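Local coordinates for protein decapping nuclease RAI1 (Scheffersomyces stipitis, PDB 5BTO) that hydrolyses the NAD cap of RNAs in a metal-dependent reaction and binds and stimulates the exoribonuclease RAT1, at residues A[116-121]-A[342-347]. Sequence-based numbering, arbitrary orientation.
Sequences GLMTKL and AVIEWL
Leu-121 meets Val-343 by a single methyl, its CD1 lying 4.0 Å from Val-343 CG1, with the two side chains set at a slant to each other. Val-343 CG1 stands anti to the backbone N (chi1 172°), which turns this branch toward the leucine. One turn earlier, Met-118 makes the second touch: its sulfur SD, not the terminal methyl, sits 4.0 Å from Ile-344 CD1, the side chains crossing at about a right angle. A bend at chi2 (-59°) carries the sulfur there although the CB does not point that way. The backbones stay well apart, 7.8 Å between the CA atoms of Leu-121 and Val-343, and only 136 Å² is buried. Strands of the large mixed sheet add to the packing: Phe-371 touches Leu-121 and Val-343, Met-230 touches Met-118 and Ile-344. Strand 111-114 ends at Tyr-114 and helix 115-123 starts with Arg-115 and Gly-116, all three binding substrate, so the contact joins the helix beside the active site to helix 333-350 within the RAI1-like PD-(D/E)XK nuclease fold. With no hydrogen bond or charge pair between the segments, their direct association rests on buried van der Waals contacts of methyl groups and one thioether sulfur.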
loop_
_atom_site.group_PDB
_atom_site.type_symbol
_atom_site.label_atom_id
_atom_site.label_comp_id
_atom_site.label_asym_id
_atom_site.label_seq_id
_atom_site.Cartn_x
_atom_site.Cartn_y
_atom_site.Cartn_z
ATOM N N GLY A 116 0.291 2.594 -23.653
ATOM C CA GLY A 116 1.221 3.549 -23.076
ATOM C C GLY A 116 0.789 3.976 -21.683
ATOM O O GLY A 116 1.622 4.229 -20.817
ATOM N N LEU A 117 -0.518 4.046 -21.463
ATOM C CA LEU A 117 -1.015 4.469 -20.161
ATOM C C LEU A 117 -0.779 3.365 -19.133
ATOM O O LEU A 117 -0.455 3.638 -17.976
ATOM C CB LEU A 117 -2.504 4.819 -20.240
ATOM C CG LEU A 117 -2.853 5.877 -21.299
ATOM C CD1 LEU A 117 -4.362 6.132 -21.349
ATOM C CD2 LEU A 117 -2.079 7.178 -21.054
ATOM N N MET A 118 -0.943 2.113 -19.553
ATOM C CA MET A 118 -0.714 0.989 -18.653
ATOM C C MET A 118 0.777 0.816 -18.369
ATOM O O MET A 118 1.170 0.459 -17.265
ATOM C CB MET A 118 -1.344 -0.296 -19.196
ATOM C CG MET A 118 -2.866 -0.192 -19.375
ATOM S SD MET A 118 -3.756 0.181 -17.834
ATOM C CE MET A 118 -4.001 1.941 -17.994
ATOM N N THR A 119 1.604 1.090 -19.376
ATOM C CA THR A 119 3.046 1.097 -19.168
ATOM C C THR A 119 3.471 2.090 -18.080
ATOM O O THR A 119 4.359 1.802 -17.264
ATOM C CB THR A 119 3.790 1.440 -20.486
ATOM O OG1 THR A 119 3.486 0.445 -21.480
ATOM C CG2 THR A 119 5.293 1.487 -20.251
ATOM N N LYS A 120 2.849 3.260 -18.059
ATOM C CA LYS A 120 3.143 4.233 -17.007
ATOM C C LYS A 120 2.844 3.664 -15.618
ATOM O O LYS A 120 3.577 3.926 -14.664
ATOM C CB LYS A 120 2.345 5.523 -17.212
ATOM C CG LYS A 120 2.740 6.329 -18.434
ATOM C CD LYS A 120 1.974 7.639 -18.472
ATOM C CE LYS A 120 2.548 8.593 -19.509
ATOM N NZ LYS A 120 1.962 9.959 -19.378
ATOM N N LEU A 121 1.760 2.896 -15.494
ATOM C CA LEU A 121 1.427 2.283 -14.215
ATOM C C LEU A 121 2.408 1.160 -13.865
ATOM O O LEU A 121 2.895 1.064 -12.725
ATOM C CB LEU A 121 -0.018 1.762 -14.227
ATOM C CG LEU A 121 -1.102 2.822 -14.425
ATOM C CD1 LEU A 121 -2.471 2.168 -14.501
ATOM C CD2 LEU A 121 -1.069 3.807 -13.251
ATOM N N ALA A 342 -1.912 -5.087 -8.653
ATOM C CA ALA A 342 -2.602 -4.480 -7.510
ATOM C C ALA A 342 -3.418 -3.262 -7.940
ATOM O O ALA A 342 -4.554 -3.058 -7.481
ATOM C CB ALA A 342 -1.586 -4.086 -6.394
ATOM N N VAL A 343 -2.826 -2.433 -8.795
ATOM C CA VAL A 343 -3.488 -1.231 -9.266
ATOM C C VAL A 343 -4.755 -1.578 -10.047
ATOM O O VAL A 343 -5.824 -1.013 -9.799
ATOM C CB VAL A 343 -2.575 -0.409 -10.195
ATOM C CG1 VAL A 343 -3.368 0.735 -10.837
ATOM C CG2 VAL A 343 -1.365 0.099 -9.435
ATOM N N ILE A 344 -4.631 -2.502 -10.999
ATOM C CA ILE A 344 -5.782 -2.852 -11.830
ATOM C C ILE A 344 -6.904 -3.461 -10.970
ATOM O O ILE A 344 -8.080 -3.114 -11.118
ATOM C CB ILE A 344 -5.395 -3.818 -12.957
ATOM C CG1 ILE A 344 -4.411 -3.148 -13.930
ATOM C CG2 ILE A 344 -6.636 -4.282 -13.719
ATOM C CD1 ILE A 344 -4.914 -1.870 -14.565
ATOM N N GLU A 345 -6.544 -4.378 -10.083
ATOM C CA GLU A 345 -7.542 -4.969 -9.179
ATOM C C GLU A 345 -8.242 -3.901 -8.325
ATOM O O GLU A 345 -9.461 -3.938 -8.137
ATOM C CB GLU A 345 -6.882 -6.003 -8.275
ATOM C CG GLU A 345 -7.838 -6.713 -7.329
ATOM C CD GLU A 345 -7.100 -7.561 -6.307
ATOM O OE1 GLU A 345 -6.319 -6.986 -5.522
ATOM O OE2 GLU A 345 -7.287 -8.800 -6.292
ATOM N N TRP A 346 -7.460 -2.957 -7.809
ATOM C CA TRP A 346 -7.993 -1.887 -6.976
ATOM C C TRP A 346 -8.982 -1.016 -7.756
ATOM O O TRP A 346 -10.073 -0.714 -7.270
ATOM C CB TRP A 346 -6.835 -1.039 -6.438
ATOM C CG TRP A 346 -7.190 -0.008 -5.414
ATOM C CD1 TRP A 346 -7.664 -0.230 -4.151
ATOM C CD2 TRP A 346 -7.039 1.411 -5.545
ATOM N NE1 TRP A 346 -7.827 0.969 -3.493
ATOM C CE2 TRP A 346 -7.448 1.991 -4.323
ATOM C CE3 TRP A 346 -6.602 2.248 -6.578
ATOM C CZ2 TRP A 346 -7.434 3.370 -4.105
ATOM C CZ3 TRP A 346 -6.581 3.617 -6.365
ATOM C CH2 TRP A 346 -7.004 4.167 -5.129
ATOM N N LEU A 347 -8.616 -0.625 -8.975
ATOM C CA LEU A 347 -9.511 0.214 -9.766
ATOM C C LEU A 347 -10.832 -0.485 -10.003
ATOM O O LEU A 347 -11.892 0.129 -9.879
ATOM C CB LEU A 347 -8.885 0.617 -11.100
ATOM C CG LEU A 347 -7.664 1.528 -10.985
ATOM C CD1 LEU A 347 -7.088 1.797 -12.365
ATOM C CD2 LEU A 347 -8.028 2.834 -10.284
#